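Local coordinates for protein methionine gamma-lyase (Trichomonas vaginalis, PDB 1E5E) that belongs to the Cys/Met metabolism family of PLP-dependent enzymes and is assembled from four copies of its chain, at residues A[79-84]-A[227-232]; A[269-274]-A[287-292]. One frame throughout, in Å; residues are numbered along the deposited sequence.

Interaction 1: A[79-84]-A[227-232]; sequences ACVATS and DLLQQI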
loop_
_atom_site.group_PDB
_atom_site.type_symbol
_atom_site.label_atom_id
_atom_site.label_comp_id
_atom_site.label_asym_id
_atom_site.label_seq_id
_atom_site.Cartn_x
_atom_site.Cartn_y
_atom_site.Cartn_z
ATOM N N ALA A 79 24.542 9.028 10.955
ATOM C CA ALA A 79 23.164 9.331 10.608
ATOM C C ALA A 79 22.922 8.945 9.153
ATOM O O ALA A 79 23.873 8.682 8.407
ATOM C CB ALA A 79 22.878 10.814 10.855
ATOM N N CYS A 80 21.667 9.025 8.778
ATOM C CA CYS A 80 21.227 8.762 7.414
ATOM C C CYS A 80 19.928 9.524 7.198
ATOM O O CYS A 80 19.044 9.655 8.046
ATOM C CB CYS A 80 21.046 7.231 7.221
ATOM S SG CYS A 80 20.193 6.832 5.671
ATOM N N VAL A 81 19.755 10.095 6.031
ATOM C CA VAL A 81 18.592 10.836 5.564
ATOM C C VAL A 81 18.071 10.111 4.313
ATOM O O VAL A 81 18.873 9.867 3.412
ATOM C CB VAL A 81 18.984 12.270 5.209
ATOM C CG1 VAL A 81 17.827 13.056 4.588
ATOM C CG2 VAL A 81 19.516 13.014 6.434
ATOM N N ALA A 82 16.818 9.703 4.301
ATOM C CA ALA A 82 16.244 9.047 3.130
ATOM C C ALA A 82 15.576 10.049 2.226
ATOM O O ALA A 82 15.179 11.090 2.738
ATOM C CB ALA A 82 15.171 7.982 3.492
ATOM N N THR A 83 15.503 9.815 0.932
ATOM C CA THR A 83 14.895 10.749 0.021
ATOM C C THR A 83 14.046 9.954 -0.983
ATOM O O THR A 83 14.017 8.712 -0.952
ATOM C CB THR A 83 15.888 11.591 -0.803
ATOM O OG1 THR A 83 16.561 10.666 -1.653
ATOM C CG2 THR A 83 16.895 12.354 0.057
ATOM N N SER A 84 13.333 10.724 -1.817
ATOM C CA SER A 84 12.455 10.082 -2.774
ATOM C C SER A 84 13.137 9.761 -4.098
ATOM O O SER A 84 12.437 9.336 -5.017
ATOM C CB SER A 84 11.110 10.819 -2.937
ATOM O OG SER A 84 11.268 12.003 -3.674
ATOM N N ASP A 227 25.944 16.224 12.213
ATOM C CA ASP A 227 25.931 17.669 12.010
ATOM C C ASP A 227 25.569 18.015 10.571
ATOM O O ASP A 227 24.621 18.769 10.318
ATOM C CB ASP A 227 27.303 18.255 12.391
ATOM C CG ASP A 227 27.463 19.745 12.188
ATOM O OD1 ASP A 227 28.626 20.240 12.314
ATOM O OD2 ASP A 227 26.509 20.536 11.929
ATOM N N LEU A 228 26.362 17.490 9.628
ATOM C CA LEU A 228 26.090 17.766 8.227
ATOM C C LEU A 228 24.721 17.247 7.800
ATOM O O LEU A 228 24.011 17.957 7.108
ATOM C CB LEU A 228 27.177 17.220 7.294
ATOM C CG LEU A 228 26.835 17.406 5.805
ATOM C CD1 LEU A 228 26.849 18.867 5.368
ATOM C CD2 LEU A 228 27.821 16.613 4.940
ATOM N N LEU A 229 24.320 16.043 8.199
ATOM C CA LEU A 229 23.028 15.527 7.761
ATOM C C LEU A 229 21.863 16.268 8.367
ATOM O O LEU A 229 20.810 16.405 7.714
ATOM C CB LEU A 229 22.966 14.028 8.039
ATOM C CG LEU A 229 23.511 13.220 6.851
ATOM C CD1 LEU A 229 24.980 13.514 6.596
ATOM C CD2 LEU A 229 23.290 11.741 7.094
ATOM N N GLN A 230 22.089 16.855 9.555
ATOM C CA GLN A 230 21.025 17.695 10.118
ATOM C C GLN A 230 20.888 18.934 9.250
ATOM O O GLN A 230 19.782 19.395 8.937
ATOM C CB GLN A 230 21.336 17.896 11.594
ATOM C CG GLN A 230 20.577 19.013 12.275
ATOM C CD GLN A 230 19.090 18.788 12.391
ATOM O OE1 GLN A 230 18.567 17.685 12.275
ATOM N NE2 GLN A 230 18.324 19.870 12.631
ATOM N N GLN A 231 21.989 19.465 8.709
ATOM C CA GLN A 231 21.860 20.608 7.810
ATOM C C GLN A 231 21.166 20.191 6.512
ATOM O O GLN A 231 20.335 20.923 5.943
ATOM C CB GLN A 231 23.206 21.282 7.525
ATOM C CG GLN A 231 24.160 21.577 8.665
ATOM C CD GLN A 231 25.559 21.964 8.193
ATOM O OE1 GLN A 231 26.595 21.437 8.635
ATOM N NE2 GLN A 231 25.603 22.883 7.222
ATOM N N ILE A 232 21.539 19.031 5.965
ATOM C CA ILE A 232 20.920 18.542 4.726
ATOM C C ILE A 232 19.415 18.328 4.892
ATOM O O ILE A 232 18.617 18.675 4.022
ATOM C CB ILE A 232 21.559 17.192 4.283
ATOM C CG1 ILE A 232 23.009 17.459 3.835
ATOM C CG2 ILE A 232 20.740 16.476 3.203
ATOM C CD1 ILE A 232 23.837 16.197 3.619
#
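L229 lays its side chain against A79, C80 and V81, packing helix 226-241 on the edge strand 79-83 of the seven-stranded mixed sheet, in the large domain of a type I PLP-dependent fold. The short segment axes come within 8.3 Å and diverge by only 19°, so the helix runs nearly along the strand. One branch of L229 does the reaching: with chi1 at -89°, well off the staggered value, CD2 settles over the A79-C80 peptide, 3.4 Å from A79 O and 3.6 Å from C80 N. The methyl of A79 is a further apolar neighbour of CD2.

The V81 and L229 side chains pass alongside one another, pointing opposite ways. The V81 torsion of 175° sets CG1 anti to the backbone N and turns CG2 anti to the carbonyl carbon, and CG2 is the methyl that meets the helix. With no hydrogen bond across the segments, the grip is van der Waals. R233 and I237, one and two turns on, extend the cover of V81, while C80, whose CB is directed away from helix 226-241, packs on I71 and A72 of helix 62-75. At the V81 end, CG2 lies 3.9 Å from L229 CB and 3.8 Å from L229 O.

Interaction 2: A[269-274]-A[287-292]; sequences ENAMKV and VYYPGF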
loop_
_atom_site.group_PDB
_atom_site.type_symbol
_atom_site.label_atom_id
_atom_site.label_comp_id
_atom_site.label_asym_id
_atom_site.label_seq_id
_atom_site.Cartn_x
_atom_site.Cartn_y
_atom_site.Cartn_z
ATOM N N GLU A 269 27.843 -14.119 -6.838
ATOM C CA GLU A 269 28.204 -15.459 -7.224
ATOM C C GLU A 269 27.739 -15.731 -8.661
ATOM O O GLU A 269 28.569 -16.176 -9.457
ATOM C CB GLU A 269 27.612 -16.544 -6.325
ATOM C CG GLU A 269 28.153 -16.510 -4.929
ATOM C CD GLU A 269 27.315 -17.196 -3.864
ATOM O OE1 GLU A 269 27.808 -17.290 -2.707
ATOM O OE2 GLU A 269 26.120 -17.522 -4.071
ATOM N N ASN A 270 26.511 -15.320 -8.975
ATOM C CA ASN A 270 26.025 -15.469 -10.325
ATOM C C ASN A 270 26.852 -14.643 -11.313
ATOM O O ASN A 270 27.153 -15.089 -12.424
ATOM C CB ASN A 270 24.557 -15.061 -10.471
ATOM C CG ASN A 270 23.545 -16.099 -10.076
ATOM O OD1 ASN A 270 23.838 -17.295 -9.943
ATOM N ND2 ASN A 270 22.296 -15.646 -9.938
ATOM N N ALA A 271 27.143 -13.415 -10.924
ATOM C CA ALA A 271 27.862 -12.486 -11.768
ATOM C C ALA A 271 29.270 -13.013 -12.097
ATOM O O ALA A 271 29.663 -12.980 -13.253
ATOM C CB ALA A 271 28.002 -11.087 -11.137
ATOM N N MET A 272 29.952 -13.586 -11.105
ATOM C CA MET A 272 31.270 -14.159 -11.425
ATOM C C MET A 272 31.078 -15.211 -12.521
ATOM O O MET A 272 31.860 -15.194 -13.488
ATOM C CB MET A 272 31.971 -14.740 -10.205
ATOM C CG MET A 272 33.365 -15.306 -10.485
ATOM S SD MET A 272 34.533 -14.101 -11.168
ATOM C CE MET A 272 35.093 -13.227 -9.735
ATOM N N LYS A 273 30.070 -16.096 -12.439
ATOM C CA LYS A 273 29.930 -17.117 -13.471
ATOM C C LYS A 273 29.590 -16.511 -14.830
ATOM O O LYS A 273 30.178 -16.909 -15.843
ATOM C CB LYS A 273 28.842 -18.160 -13.145
ATOM C CG LYS A 273 29.194 -18.969 -11.907
ATOM C CD LYS A 273 28.015 -19.707 -11.317
ATOM C CE LYS A 273 28.488 -20.539 -10.098
ATOM N NZ LYS A 273 27.255 -21.138 -9.499
ATOM N N VAL A 274 28.692 -15.531 -14.818
ATOM C CA VAL A 274 28.280 -14.915 -16.063
ATOM C C VAL A 274 29.420 -14.116 -16.689
ATOM O O VAL A 274 29.604 -14.202 -17.922
ATOM C CB VAL A 274 27.032 -14.034 -15.901
ATOM C CG1 VAL A 274 26.742 -13.282 -17.174
ATOM C CG2 VAL A 274 25.832 -14.909 -15.490
ATOM N N VAL A 287 35.481 -7.633 -21.287
ATOM C CA VAL A 287 34.525 -7.737 -20.184
ATOM C C VAL A 287 35.142 -7.013 -18.980
ATOM O O VAL A 287 36.260 -7.266 -18.551
ATOM C CB VAL A 287 34.144 -9.152 -19.769
ATOM C CG1 VAL A 287 33.159 -9.115 -18.571
ATOM C CG2 VAL A 287 33.517 -9.965 -20.894
ATOM N N TYR A 288 34.415 -6.055 -18.450
ATOM C CA TYR A 288 34.767 -5.318 -17.233
ATOM C C TYR A 288 33.977 -5.931 -16.079
ATOM O O TYR A 288 32.734 -6.032 -16.184
ATOM C CB TYR A 288 34.324 -3.860 -17.379
ATOM C CG TYR A 288 35.161 -3.050 -18.341
ATOM C CD1 TYR A 288 34.579 -2.205 -19.268
ATOM C CD2 TYR A 288 36.557 -3.129 -18.292
ATOM C CE1 TYR A 288 35.359 -1.485 -20.155
ATOM C CE2 TYR A 288 37.334 -2.395 -19.170
ATOM C CZ TYR A 288 36.734 -1.570 -20.099
ATOM O OH TYR A 288 37.486 -0.824 -20.984
ATOM N N TYR A 289 34.624 -6.489 -15.091
ATOM C CA TYR A 289 34.048 -7.095 -13.896
ATOM C C TYR A 289 35.090 -6.876 -12.815
ATOM O O TYR A 289 36.198 -7.337 -13.033
ATOM C CB TYR A 289 33.753 -8.617 -13.984
ATOM C CG TYR A 289 33.057 -9.165 -12.752
ATOM C CD1 TYR A 289 31.852 -8.610 -12.323
ATOM C CD2 TYR A 289 33.569 -10.198 -11.977
ATOM C CE1 TYR A 289 31.210 -9.059 -11.177
ATOM C CE2 TYR A 289 32.944 -10.653 -10.826
ATOM C CZ TYR A 289 31.749 -10.080 -10.444
ATOM O OH TYR A 289 31.097 -10.524 -9.278
ATOM N N PRO A 290 34.739 -6.402 -11.627
ATOM C CA PRO A 290 35.763 -6.139 -10.606
ATOM C C PRO A 290 36.459 -7.385 -10.137
ATOM O O PRO A 290 37.615 -7.341 -9.671
ATOM C CB PRO A 290 35.003 -5.419 -9.496
ATOM C CG PRO A 290 33.868 -4.761 -10.216
ATOM C CD PRO A 290 33.449 -5.764 -11.285
ATOM N N GLY A 291 35.815 -8.551 -10.220
ATOM C CA GLY A 291 36.422 -9.789 -9.748
ATOM C C GLY A 291 37.555 -10.309 -10.627
ATOM O O GLY A 291 38.365 -11.123 -10.129
ATOM N N PHE A 292 37.661 -9.868 -11.865
ATOM C CA PHE A 292 38.734 -10.372 -12.716
ATOM C C PHE A 292 40.111 -10.040 -12.174
ATOM O O PHE A 292 40.465 -8.878 -11.937
ATOM C CB PHE A 292 38.548 -9.836 -14.140
ATOM C CG PHE A 292 37.417 -10.493 -14.877
ATOM C CD1 PHE A 292 36.941 -11.742 -14.515
ATOM C CD2 PHE A 292 36.840 -9.855 -15.960
ATOM C CE1 PHE A 292 35.892 -12.334 -15.206
ATOM C CE2 PHE A 292 35.798 -10.454 -16.661
ATOM C CZ PHE A 292 35.338 -11.678 -16.297
#
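The M272 side chain runs roughly perpendicular to that of Y289, and this crossing organises the contact between helix 260-279 and the end of strand 284-288. The methionine leaves the helix with CG anti to the backbone N (chi1 -178°), then bends at both later torsions, which folds its terminal methyl back to the rim of the tyrosine. M272 CE comes in the ring plane at the rim, 3.5 Å from Y289 CE2. The sulfur sits obliquely: M272 SD is 5.0 Å from the centroid of the Y289 ring and 70° off the ring normal, an oblique Met-aromatic contact.

A271 meets the hydroxyl end of the same ring obliquely, with A271 CB 3.8 Å from Y289 CE1 and 3.7 Å from Y289 OH. Two successive helix residues therefore touch the ring, M272 at CE2 and A271 near CE1 and OH. The hydroxyl, itself in contact with A271 CB, donates a hydrogen bond to G309 O, which fixes the polar end of this buried side chain.

Past the ring, the chain closes a type I turn from Y289 to F292, with F292 N hydrogen-bonded to Y289 O at 3.1 Å. The turn brings G291 under the methionine tip, where M272 CE stands 3.7 Å from G291 CA; a backbone without a side chain permits that approach. F292 folds back so that one face of its ring receives Y289 CB, offset toward the rim. I312 of strand 311-316 and A275, one turn along the helix, also pack on Y289. Helix 260-279 thus packs on one face of the five-stranded mixed sheet, next to its outermost strand 284-288, in the smaller C-terminal domain of type I PLP-dependent enzymes.

Overall arrangement
Following the chain from the N terminus, strand 79-83 comes first and waits 142 residues for its partner: every other strand of the seven-stranded sheet lies between 79-84 and 227-232, so interaction 1 closes a long loop around most of the large domain. The chain then continues through helix 247-257 into helix 260-279. There interaction 2 closes a short loop of 12 residues, joining that helix to the turn that follows edge strand 284-288 of the second sheet. The loops are in series, neither enclosing nor crossing the other. The centres of interactions 1 and 2 lie about 34 Å apart on opposite sides of the chain's centre, with nearest atoms about 24 Å apart, consistent with separate domains.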